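Bacterioferritin (Mycobacterium smegmatis str. MC2 155, PDB 3BKN) probably stores iron inside a hollow shell of 24 haem-binding subunits and oxidises Fe(2+) to Fe(3+) at a di-nuclear metal site, which here holds zinc. Local coordinates at residues T16-A21 with F49-H54; I22-L27 with L91-E96; L107-E110 with S116-L119. All blocks are in the same frame, centred on the assembly; numbering follows the deposited sequence.

The subunit is a four-helix bundle. Contact 1 joins helix 5-34 to helix 38-64, and contact 2 joins helix 5-34 to helix 83-110. Their segments alternate along the chain, and their centres are about 8 Å apart. They touch at the zinc site, where Glu-51 and Glu-94 bind the same ion, and through Ile-22, which packs on Glu-51 and Met-52. Both border the haem. Contact 3 follows and joins helix 83-110 to helix 114-144 near their turn. Its centre lies about 19 Å and about 23 Å from theirs. The first two contacts supply part of the metal centre, which helix 114-144 completes with Glu-127 and His-130; the third packs one end of the bundle.

Contact 1 (T16-A21 with F49-H54); sequences TSELTA and FEEMRH. With ZN (zinc ion), chain M; ZN (zinc ion), chain N; HEM (protoporphyrin IX containing Fe), chain T.
The di-zinc site, at the position of the ferroxidase centre of bacterioferritins, brings Glu-18 together with Glu-51 and His-54. Glu-18 OE1 binds the chain M zinc at 2.0 Å. Glu-51 OE1 and His-54 ND1 bind the same ion, and Glu-127 completes its shell. Glu-51 is a bridge: its OE2 takes the chain N zinc, also at 2.0 Å. The two carboxylate planes are 31° apart. The Glu-18 carboxylate stands almost perpendicular to the His-54 ring, with OE1 at the ring edge. Both glutamates bend at chi2 (-73° in Glu-18), which turns their carboxylates in toward the metals. Two helices of the ferritin four-helix bundle carry these ligands. The segments 16-21 and 49-54 run roughly antiparallel, and their axes approach to 8.4 Å. Ala-21 CB packs 3.7 Å from Glu-51 CG beside the site. Second-shell bonds fix the ligands: Gln-14 NE2 to Glu-18 OE2, and His-54 NE2 to Asp-126 OD2. Another face of helix 38-64 serves the haem. Met-52 SD lies 2.4 Å from the haem iron as an axial ligand, and Met-52 of a second subunit is the other. From helix 5-34, Leu-19 CD2 comes within 3.5 Å of haem CMC.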
loop_
_atom_site.group_PDB
_atom_site.type_symbol
_atom_site.label_atom_id
_atom_site.label_comp_id
_atom_site.label_asym_id
_atom_site.label_seq_id
_atom_site.Cartn_x
_atom_site.Cartn_y
_atom_site.Cartn_z
ATOM N N THR A 16 37.406 -25.224 -30.074
ATOM C CA THR A 16 38.751 -24.844 -29.712
ATOM C C THR A 16 38.893 -23.352 -29.850
ATOM O O THR A 16 39.465 -22.707 -28.960
ATOM C CB THR A 16 39.804 -25.577 -30.528
ATOM O OG1 THR A 16 39.773 -26.951 -30.149
ATOM C CG2 THR A 16 41.229 -25.020 -30.251
ATOM N N SER A 17 38.349 -22.794 -30.931
ATOM C CA SER A 17 38.360 -21.317 -31.120
ATOM C C SER A 17 37.673 -20.551 -29.978
ATOM O O SER A 17 38.240 -19.563 -29.489
ATOM C CB SER A 17 37.733 -20.874 -32.444
ATOM O OG SER A 17 38.721 -20.663 -33.421
ATOM N N GLU A 18 36.486 -20.997 -29.545
ATOM C CA GLU A 18 35.864 -20.356 -28.398
ATOM C C GLU A 18 36.701 -20.492 -27.115
ATOM O O GLU A 18 36.789 -19.537 -26.313
ATOM C CB GLU A 18 34.450 -20.844 -28.088
ATOM C CG GLU A 18 33.585 -21.034 -29.227
ATOM C CD GLU A 18 33.112 -19.763 -29.868
ATOM O OE1 GLU A 18 33.206 -18.678 -29.271
ATOM O OE2 GLU A 18 32.595 -19.869 -30.992
ATOM N N LEU A 19 37.284 -21.652 -26.870
ATOM C CA LEU A 19 37.969 -21.778 -25.618
ATOM C C LEU A 19 39.157 -20.862 -25.641
ATOM O O LEU A 19 39.561 -20.371 -24.583
ATOM C CB LEU A 19 38.427 -23.179 -25.328
ATOM C CG LEU A 19 37.285 -24.134 -25.211
ATOM C CD1 LEU A 19 37.856 -25.516 -25.316
ATOM C CD2 LEU A 19 36.553 -23.931 -23.938
ATOM N N THR A 20 39.709 -20.622 -26.833
ATOM C CA THR A 20 40.865 -19.750 -26.974
ATOM C C THR A 20 40.427 -18.329 -26.837
ATOM O O THR A 20 41.097 -17.558 -26.157
ATOM C CB THR A 20 41.536 -19.877 -28.329
ATOM O OG1 THR A 20 41.927 -21.239 -28.560
ATOM C CG2 THR A 20 42.755 -19.015 -28.354
ATOM N N ALA A 21 39.318 -17.970 -27.479
ATOM C CA ALA A 21 38.758 -16.628 -27.296
ATOM C C ALA A 21 38.411 -16.325 -25.814
ATOM O O ALA A 21 38.678 -15.238 -25.339
ATOM C CB ALA A 21 37.579 -16.355 -28.220
ATOM N N PHE A 49 32.503 -13.411 -21.663
ATOM C CA PHE A 49 31.371 -14.231 -21.236
ATOM C C PHE A 49 30.559 -14.724 -22.435
ATOM O O PHE A 49 30.046 -15.833 -22.438
ATOM C CB PHE A 49 30.500 -13.493 -20.241
ATOM C CG PHE A 49 31.162 -13.223 -18.944
ATOM C CD1 PHE A 49 31.934 -14.170 -18.336
ATOM C CD2 PHE A 49 30.968 -12.028 -18.289
ATOM C CE1 PHE A 49 32.537 -13.932 -17.107
ATOM C CE2 PHE A 49 31.573 -11.787 -17.055
ATOM C CZ PHE A 49 32.364 -12.768 -16.473
ATOM N N GLU A 50 30.466 -13.900 -23.462
ATOM C CA GLU A 50 29.803 -14.314 -24.680
ATOM C C GLU A 50 30.524 -15.489 -25.289
ATOM O O GLU A 50 29.868 -16.379 -25.784
ATOM C CB GLU A 50 29.677 -13.166 -25.695
ATOM C CG GLU A 50 28.189 -12.912 -26.085
ATOM C CD GLU A 50 27.999 -12.087 -27.347
ATOM O OE1 GLU A 50 28.050 -10.826 -27.249
ATOM O OE2 GLU A 50 27.770 -12.710 -28.417
ATOM N N GLU A 51 31.855 -15.521 -25.226
ATOM C CA GLU A 51 32.578 -16.680 -25.691
ATOM C C GLU A 51 32.329 -17.874 -24.824
ATOM O O GLU A 51 32.188 -18.969 -25.342
ATOM C CB GLU A 51 34.057 -16.435 -25.804
ATOM C CG GLU A 51 34.396 -15.352 -26.735
ATOM C CD GLU A 51 33.775 -15.469 -28.124
ATOM O OE1 GLU A 51 33.150 -16.501 -28.453
ATOM O OE2 GLU A 51 33.891 -14.497 -28.902
ATOM N N MET A 52 32.287 -17.679 -23.508
ATOM C CA MET A 52 31.949 -18.779 -22.610
ATOM C C MET A 52 30.601 -19.402 -22.984
ATOM O O MET A 52 30.476 -20.632 -23.020
ATOM C CB MET A 52 31.932 -18.325 -21.169
ATOM C CG MET A 52 33.284 -18.015 -20.607
ATOM S SD MET A 52 33.212 -17.291 -18.942
ATOM C CE MET A 52 34.550 -16.083 -19.083
ATOM N N ARG A 53 29.605 -18.567 -23.291
ATOM C CA ARG A 53 28.316 -19.080 -23.744
ATOM C C ARG A 53 28.422 -19.858 -25.067
ATOM O O ARG A 53 27.822 -20.944 -25.191
ATOM C CB ARG A 53 27.263 -17.989 -23.777
ATOM C CG ARG A 53 26.914 -17.480 -22.387
ATOM C CD ARG A 53 25.900 -16.316 -22.385
ATOM N NE ARG A 53 26.566 -15.071 -22.730
ATOM C CZ ARG A 53 25.954 -13.927 -22.982
ATOM N NH1 ARG A 53 24.633 -13.838 -22.917
ATOM N NH2 ARG A 53 26.671 -12.862 -23.302
ATOM N N HIS A 54 29.206 -19.356 -26.027
ATOM C CA HIS A 54 29.441 -20.072 -27.265
ATOM C C HIS A 54 30.024 -21.482 -27.029
ATOM O O HIS A 54 29.529 -22.487 -27.587
ATOM C CB HIS A 54 30.380 -19.272 -28.129
ATOM C CG HIS A 54 29.756 -18.063 -28.709
ATOM N ND1 HIS A 54 30.471 -17.126 -29.427
ATOM C CD2 HIS A 54 28.480 -17.610 -28.650
ATOM C CE1 HIS A 54 29.646 -16.178 -29.830
ATOM N NE2 HIS A 54 28.435 -16.441 -29.358
HETATM ZN ZN ZN M . 32.364 -17.133 -30.126
HETATM ZN ZN ZN N . 33.449 -13.468 -30.602
HETATM C CHA HEM T . 31.117 -17.411 -15.728
HETATM C CHB HEM T . 35.934 -16.745 -15.498
HETATM C CHC HEM T . 36.513 -20.397 -18.606
HETATM C CHD HEM T . 31.700 -20.991 -18.997
HETATM C C1A HEM T . 32.426 -16.901 -15.313
HETATM C C2A HEM T . 32.560 -15.839 -14.324
HETATM C C3A HEM T . 33.998 -15.651 -14.266
HETATM C C4A HEM T . 34.505 -16.626 -15.231
HETATM C CMA HEM T . 34.786 -14.693 -13.431
HETATM C CAA HEM T . 31.481 -15.134 -13.556
HETATM C CBA HEM T . 30.469 -16.180 -13.110
HETATM C CGA HEM T . 30.201 -16.160 -11.624
HETATM O O1A HEM T . 31.033 -16.684 -10.857
HETATM O O2A HEM T . 29.143 -15.640 -11.219
HETATM C C1B HEM T . 36.567 -17.704 -16.385
HETATM C C2B HEM T . 38.023 -17.787 -16.509
HETATM C C3B HEM T . 38.098 -18.893 -17.438
HETATM C C4B HEM T . 36.814 -19.292 -17.712
HETATM C CMB HEM T . 39.094 -16.969 -15.858
HETATM C CAB HEM T . 39.337 -19.467 -17.989
HETATM C CBB HEM T . 39.558 -19.438 -19.290
HETATM C C1C HEM T . 35.231 -20.947 -19.006
HETATM C C2C HEM T . 35.130 -22.080 -19.936
HETATM C C3C HEM T . 33.704 -22.257 -20.041
HETATM C C4C HEM T . 33.134 -21.221 -19.168
HETATM C CMC HEM T . 36.170 -22.894 -20.633
HETATM C CAC HEM T . 33.074 -23.294 -20.881
HETATM C CBC HEM T . 31.799 -23.221 -21.125
HETATM C C1D HEM T . 31.089 -19.994 -18.127
HETATM C C2D HEM T . 29.651 -19.895 -17.980
HETATM C C3D HEM T . 29.539 -18.828 -16.997
HETATM C C4D HEM T . 30.828 -18.462 -16.720
HETATM C CMD HEM T . 28.592 -20.705 -18.674
HETATM C CAD HEM T . 28.289 -18.237 -16.427
HETATM C CBD HEM T . 27.346 -17.949 -17.582
HETATM C CGD HEM T . 27.124 -16.474 -17.781
HETATM O O1D HEM T . 27.399 -15.980 -18.888
HETATM O O2D HEM T . 26.661 -15.811 -16.841
HETATM N NA HEM T . 33.568 -17.354 -15.849
HETATM N NB HEM T . 35.873 -18.604 -17.092
HETATM N NC HEM T . 34.071 -20.455 -18.569
HETATM N ND HEM T . 31.785 -19.149 -17.361
HETATM FE FE HEM T . 33.816 -18.869 -17.237
#

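Contact 2 (I22-L27 with L91-E96); sequences INQYFL and LAIEYE. With ZN (zinc ion), chain N; HEM (protoporphyrin IX containing Fe), chain T.
Tyr-25 and Glu-94 make the polar part of this contact, at the edge of the di-nuclear zinc site. Tyr-25 OH donates a hydrogen bond of 2.8 Å to Glu-94 OE2. It meets the anti lone pair of that oxygen, which points away from OE1. The same OE2 binds the chain N zinc at 2.0 Å. One oxygen thus serves both metal and phenol, and Tyr-25 probably helps to position this ligand. Glu-94 OE2 lies at the edge of the Tyr-25 ring, near its plane, and the ring and carboxylate planes are 44° apart. Glu-51, Glu-127 and His-130 complete the zinc shell.

The rest is van der Waals packing of the Ile-93 methyl CD1 on the Gln-24 amide. The two side chains approach from opposite directions, and Ile-93 CD1 lies 3.6 Å from Gln-24 NE2. Gln-24 has CG anti to the backbone N (chi1 -158°) and is extended beyond it, which carries its amide out to Ile-93. That amide is held by Asp-90 and by the backbone N of Arg-78.

The haem is met by other side chains of 22-27. Haem CMB sits over one face of the Phe-26 ring, and Ile-22 CD1 is 3.7 Å from haem C2C. Helix 5-34 thus lies between the haem and helix 83-110. Helix 38-64 packs on it through Glu-51, and helix 114-144 touches Tyr-25 through His-130 and Glu-94 through Ile-131.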
loop_
_atom_site.group_PDB
_atom_site.type_symbol
_atom_site.label_atom_id
_atom_site.label_comp_id
_atom_site.label_asym_id
_atom_site.label_seq_id
_atom_site.Cartn_x
_atom_site.Cartn_y
_atom_site.Cartn_z
ATOM N N ILE A 22 37.871 -17.277 -25.063
ATOM C CA ILE A 22 37.569 -16.981 -23.658
ATOM C C ILE A 22 38.829 -16.468 -22.956
ATOM O O ILE A 22 38.793 -15.424 -22.302
ATOM C CB ILE A 22 37.102 -18.211 -22.896
ATOM C CG1 ILE A 22 35.768 -18.660 -23.397
ATOM C CG2 ILE A 22 37.071 -17.968 -21.351
ATOM C CD1 ILE A 22 35.535 -20.100 -23.067
ATOM N N ASN A 23 39.926 -17.217 -23.095
ATOM C CA ASN A 23 41.154 -16.896 -22.418
ATOM C C ASN A 23 41.715 -15.577 -22.942
ATOM O O ASN A 23 42.135 -14.715 -22.156
ATOM C CB ASN A 23 42.129 -18.058 -22.540
ATOM C CG ASN A 23 41.684 -19.292 -21.704
ATOM O OD1 ASN A 23 40.487 -19.448 -21.383
ATOM N ND2 ASN A 23 42.639 -20.171 -21.369
ATOM N N GLN A 24 41.654 -15.364 -24.261
ATOM C CA GLN A 24 42.283 -14.171 -24.812
ATOM C C GLN A 24 41.582 -12.921 -24.330
ATOM O O GLN A 24 42.244 -12.013 -23.804
ATOM C CB GLN A 24 42.377 -14.206 -26.324
ATOM C CG GLN A 24 43.465 -13.267 -26.856
ATOM C CD GLN A 24 43.697 -13.464 -28.360
ATOM O OE1 GLN A 24 44.362 -14.440 -28.782
ATOM N NE2 GLN A 24 43.137 -12.559 -29.175
ATOM N N TYR A 25 40.257 -12.886 -24.500
ATOM C CA TYR A 25 39.431 -11.789 -23.994
ATOM C C TYR A 25 39.536 -11.617 -22.487
ATOM O O TYR A 25 39.769 -10.511 -21.993
ATOM C CB TYR A 25 37.980 -12.019 -24.330
ATOM C CG TYR A 25 37.599 -11.714 -25.750
ATOM C CD1 TYR A 25 37.642 -10.391 -26.235
ATOM C CD2 TYR A 25 37.138 -12.702 -26.589
ATOM C CE1 TYR A 25 37.276 -10.084 -27.512
ATOM C CE2 TYR A 25 36.753 -12.414 -27.890
ATOM C CZ TYR A 25 36.811 -11.101 -28.348
ATOM O OH TYR A 25 36.409 -10.767 -29.654
ATOM N N PHE A 26 39.395 -12.701 -21.733
ATOM C CA PHE A 26 39.391 -12.542 -20.305
ATOM C C PHE A 26 40.657 -11.887 -19.832
ATOM O O PHE A 26 40.590 -10.934 -19.051
ATOM C CB PHE A 26 39.090 -13.824 -19.522
ATOM C CG PHE A 26 38.756 -13.561 -18.062
ATOM C CD1 PHE A 26 37.472 -13.147 -17.688
ATOM C CD2 PHE A 26 39.740 -13.649 -17.071
ATOM C CE1 PHE A 26 37.190 -12.867 -16.382
ATOM C CE2 PHE A 26 39.439 -13.382 -15.789
ATOM C CZ PHE A 26 38.175 -13.001 -15.449
ATOM N N LEU A 27 41.797 -12.373 -20.318
ATOM C CA LEU A 27 43.115 -11.816 -19.960
ATOM C C LEU A 27 43.243 -10.382 -20.449
ATOM O O LEU A 27 43.746 -9.546 -19.713
ATOM C CB LEU A 27 44.249 -12.658 -20.526
ATOM C CG LEU A 27 45.717 -12.232 -20.397
ATOM C CD1 LEU A 27 46.206 -12.223 -18.966
ATOM C CD2 LEU A 27 46.536 -13.237 -21.185
ATOM N N LEU A 91 40.575 -9.194 -33.026
ATOM C CA LEU A 91 40.073 -9.188 -34.393
ATOM C C LEU A 91 40.689 -10.353 -35.182
ATOM O O LEU A 91 40.015 -10.974 -35.986
ATOM C CB LEU A 91 40.308 -7.821 -35.037
ATOM C CG LEU A 91 39.885 -7.493 -36.456
ATOM C CD1 LEU A 91 38.362 -7.354 -36.506
ATOM C CD2 LEU A 91 40.527 -6.208 -36.846
ATOM N N ALA A 92 41.949 -10.684 -34.921
ATOM C CA ALA A 92 42.552 -11.766 -35.657
ATOM C C ALA A 92 41.835 -13.111 -35.418
ATOM O O ALA A 92 41.607 -13.850 -36.369
ATOM C CB ALA A 92 44.097 -11.830 -35.424
ATOM N N ILE A 93 41.447 -13.430 -34.179
ATOM C CA ILE A 93 40.684 -14.653 -34.001
ATOM C C ILE A 93 39.222 -14.627 -34.461
ATOM O O ILE A 93 38.672 -15.679 -34.827
ATOM C CB ILE A 93 40.767 -15.326 -32.623
ATOM C CG1 ILE A 93 40.586 -14.358 -31.504
ATOM C CG2 ILE A 93 42.087 -16.156 -32.465
ATOM C CD1 ILE A 93 40.793 -15.094 -30.192
ATOM N N GLU A 94 38.583 -13.459 -34.439
ATOM C CA GLU A 94 37.237 -13.389 -34.955
ATOM C C GLU A 94 37.253 -13.668 -36.442
ATOM O O GLU A 94 36.377 -14.386 -36.926
ATOM C CB GLU A 94 36.565 -12.074 -34.614
ATOM C CG GLU A 94 36.394 -11.852 -33.126
ATOM C CD GLU A 94 35.374 -12.782 -32.486
ATOM O OE1 GLU A 94 34.777 -13.656 -33.167
ATOM O OE2 GLU A 94 35.163 -12.650 -31.268
ATOM N N TYR A 95 38.265 -13.165 -37.153
ATOM C CA TYR A 95 38.403 -13.437 -38.591
ATOM C C TYR A 95 38.646 -14.896 -38.872
ATOM O O TYR A 95 38.139 -15.415 -39.871
ATOM C CB TYR A 95 39.471 -12.590 -39.268
ATOM C CG TYR A 95 38.890 -11.311 -39.733
ATOM C CD1 TYR A 95 37.795 -11.305 -40.620
ATOM C CD2 TYR A 95 39.392 -10.094 -39.302
ATOM C CE1 TYR A 95 37.217 -10.094 -41.073
ATOM C CE2 TYR A 95 38.817 -8.866 -39.737
ATOM C CZ TYR A 95 37.736 -8.885 -40.616
ATOM O OH TYR A 95 37.173 -7.715 -41.044
ATOM N N GLU A 96 39.410 -15.578 -38.010
ATOM C CA GLU A 96 39.589 -17.021 -38.198
ATOM C C GLU A 96 38.271 -17.748 -38.037
ATOM O O GLU A 96 38.024 -18.714 -38.759
ATOM C CB GLU A 96 40.642 -17.616 -37.292
ATOM C CG GLU A 96 42.009 -17.114 -37.678
ATOM C CD GLU A 96 43.083 -17.385 -36.634
ATOM O OE1 GLU A 96 42.766 -17.414 -35.405
ATOM O OE2 GLU A 96 44.247 -17.547 -37.081
HETATM ZN ZN ZN N . 33.449 -13.468 -30.602
HETATM C CHA HEM T . 31.117 -17.411 -15.728
HETATM C CHB HEM T . 35.934 -16.745 -15.498
HETATM C CHC HEM T . 36.513 -20.397 -18.606
HETATM C CHD HEM T . 31.700 -20.991 -18.997
HETATM C C1A HEM T . 32.426 -16.901 -15.313
HETATM C C2A HEM T . 32.560 -15.839 -14.324
HETATM C C3A HEM T . 33.998 -15.651 -14.266
HETATM C C4A HEM T . 34.505 -16.626 -15.231
HETATM C CMA HEM T . 34.786 -14.693 -13.431
HETATM C CAA HEM T . 31.481 -15.134 -13.556
HETATM C CBA HEM T . 30.469 -16.180 -13.110
HETATM C CGA HEM T . 30.201 -16.160 -11.624
HETATM O O1A HEM T . 31.033 -16.684 -10.857
HETATM O O2A HEM T . 29.143 -15.640 -11.219
HETATM C C1B HEM T . 36.567 -17.704 -16.385
HETATM C C2B HEM T . 38.023 -17.787 -16.509
HETATM C C3B HEM T . 38.098 -18.893 -17.438
HETATM C C4B HEM T . 36.814 -19.292 -17.712
HETATM C CMB HEM T . 39.094 -16.969 -15.858
HETATM C CAB HEM T . 39.337 -19.467 -17.989
HETATM C CBB HEM T . 39.558 -19.438 -19.290
HETATM C C1C HEM T . 35.231 -20.947 -19.006
HETATM C C2C HEM T . 35.130 -22.080 -19.936
HETATM C C3C HEM T . 33.704 -22.257 -20.041
HETATM C C4C HEM T . 33.134 -21.221 -19.168
HETATM C CMC HEM T . 36.170 -22.894 -20.633
HETATM C CAC HEM T . 33.074 -23.294 -20.881
HETATM C CBC HEM T . 31.799 -23.221 -21.125
HETATM C C1D HEM T . 31.089 -19.994 -18.127
HETATM C C2D HEM T . 29.651 -19.895 -17.980
HETATM C C3D HEM T . 29.539 -18.828 -16.997
HETATM C C4D HEM T . 30.828 -18.462 -16.720
HETATM C CMD HEM T . 28.592 -20.705 -18.674
HETATM C CAD HEM T . 28.289 -18.237 -16.427
HETATM C CBD HEM T . 27.346 -17.949 -17.582
HETATM C CGD HEM T . 27.124 -16.474 -17.781
HETATM O O1D HEM T . 27.399 -15.980 -18.888
HETATM O O2D HEM T . 26.661 -15.811 -16.841
HETATM N NA HEM T . 33.568 -17.354 -15.849
HETATM N NB HEM T . 35.873 -18.604 -17.092
HETATM N NC HEM T . 34.071 -20.455 -18.569
HETATM N ND HEM T . 31.785 -19.149 -17.361
HETATM FE FE HEM T . 33.816 -18.869 -17.237
#

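Contact 3 (L107-E110 with S116-L119); sequences LCRE and SARL
Cys-108 and Ala-117 form the apolar part where helix 83-110 turns back into helix 114-144. Cys-108 CB lies 3.6 Å from Ala-117 CB. Cys-108 CA and Ala-117 CA are 5.2 Å apart. Small side chains on both helices allow this close approach. Cys-108 SG reaches Ser-116 CB at 4.1 Å. Val-7 of helix 5-34 touches Cys-108 and Ser-116.

Arg-109 packs along its length on helix 114-144. Its chain is extended from CG to NE and runs across Ala-117. Arg-109 CG is 3.7 Å from Ala-117 CB, and that methyl also lies over one face of the guanidinium. Arg-109 NH2 then comes 3.9 Å from Arg-118 CG. The two guanidinium planes are 74° apart.

The polar ends find their partners elsewhere. Ser-116 OG is hydrogen-bonded to Asp-113 and Arg-61. Arg-109 NH2 forms a salt bridge with Glu-121 of its own chain, and NH1 forms one with Glu-121 of a neighbouring subunit.

Arg-109 also comes close to its copies in two neighbouring subunits, consistent with a threefold junction of the shell. The Glu-121 carboxylates probably balance these charges, so this hairpin end is bound up with the subunit interface.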
loop_
_atom_site.group_PDB
_atom_site.type_symbol
_atom_site.label_atom_id
_atom_site.label_comp_id
_atom_site.label_asym_id
_atom_site.label_seq_id
_atom_site.Cartn_x
_atom_site.Cartn_y
_atom_site.Cartn_z
ATOM N N LEU A 107 28.697 -26.651 -45.210
ATOM C CA LEU A 107 28.966 -28.084 -45.020
ATOM C C LEU A 107 27.913 -28.804 -44.182
ATOM O O LEU A 107 27.456 -29.895 -44.561
ATOM C CB LEU A 107 30.355 -28.314 -44.453
ATOM C CG LEU A 107 30.811 -29.753 -44.257
ATOM C CD1 LEU A 107 32.171 -29.934 -44.883
ATOM C CD2 LEU A 107 30.844 -30.077 -42.747
ATOM N N CYS A 108 27.531 -28.219 -43.044
ATOM C CA CYS A 108 26.438 -28.772 -42.251
ATOM C C CYS A 108 25.150 -28.990 -43.031
ATOM O O CYS A 108 24.496 -29.994 -42.871
ATOM C CB CYS A 108 26.129 -27.854 -41.091
ATOM S SG CYS A 108 27.373 -27.854 -39.834
ATOM N N ARG A 109 24.776 -28.038 -43.865
ATOM C CA ARG A 109 23.526 -28.128 -44.588
ATOM C C ARG A 109 23.599 -29.157 -45.688
ATOM O O ARG A 109 22.581 -29.782 -45.964
ATOM C CB ARG A 109 23.078 -26.760 -45.105
ATOM C CG ARG A 109 22.451 -25.933 -44.013
ATOM C CD ARG A 109 22.127 -24.532 -44.449
ATOM N NE ARG A 109 21.580 -23.692 -43.374
ATOM C CZ ARG A 109 20.336 -23.823 -42.900
ATOM N NH1 ARG A 109 19.541 -24.784 -43.368
ATOM N NH2 ARG A 109 19.890 -23.013 -41.946
ATOM N N GLU A 110 24.785 -29.349 -46.291
ATOM C CA GLU A 110 25.002 -30.375 -47.308
ATOM C C GLU A 110 24.879 -31.736 -46.621
ATOM O O GLU A 110 24.242 -32.636 -47.121
ATOM C CB GLU A 110 26.351 -30.127 -48.032
ATOM C CG GLU A 110 26.854 -31.178 -49.068
ATOM C CD GLU A 110 28.401 -31.078 -49.327
ATOM O OE1 GLU A 110 29.185 -30.762 -48.385
ATOM O OE2 GLU A 110 28.851 -31.320 -50.484
ATOM N N SER A 116 22.660 -28.143 -36.484
ATOM C CA SER A 116 24.024 -27.720 -36.286
ATOM C C SER A 116 24.325 -26.461 -37.083
ATOM O O SER A 116 25.060 -25.605 -36.624
ATOM C CB SER A 116 24.965 -28.840 -36.668
ATOM O OG SER A 116 24.796 -29.909 -35.773
ATOM N N ALA A 117 23.753 -26.356 -38.284
ATOM C CA ALA A 117 24.053 -25.257 -39.175
ATOM C C ALA A 117 23.487 -23.985 -38.564
ATOM O O ALA A 117 24.171 -22.961 -38.539
ATOM C CB ALA A 117 23.494 -25.522 -40.534
ATOM N N ARG A 118 22.264 -24.073 -38.033
ATOM C CA ARG A 118 21.612 -22.950 -37.378
ATOM C C ARG A 118 22.347 -22.525 -36.132
ATOM O O ARG A 118 22.427 -21.340 -35.843
ATOM C CB ARG A 118 20.169 -23.268 -37.001
ATOM C CG ARG A 118 19.206 -23.184 -38.157
ATOM C CD ARG A 118 17.874 -23.868 -37.797
ATOM N NE ARG A 118 17.003 -22.967 -37.015
ATOM C CZ ARG A 118 16.564 -23.222 -35.776
ATOM N NH1 ARG A 118 16.874 -24.373 -35.141
ATOM N NH2 ARG A 118 15.789 -22.327 -35.183
ATOM N N LEU A 119 22.852 -23.484 -35.377
ATOM C CA LEU A 119 23.662 -23.158 -34.230
ATOM C C LEU A 119 24.892 -22.338 -34.677
ATOM O O LEU A 119 25.197 -21.292 -34.124
ATOM C CB LEU A 119 24.081 -24.424 -33.502
ATOM C CG LEU A 119 25.119 -24.179 -32.410
ATOM C CD1 LEU A 119 24.536 -23.091 -31.484
ATOM C CD2 LEU A 119 25.404 -25.428 -31.629
#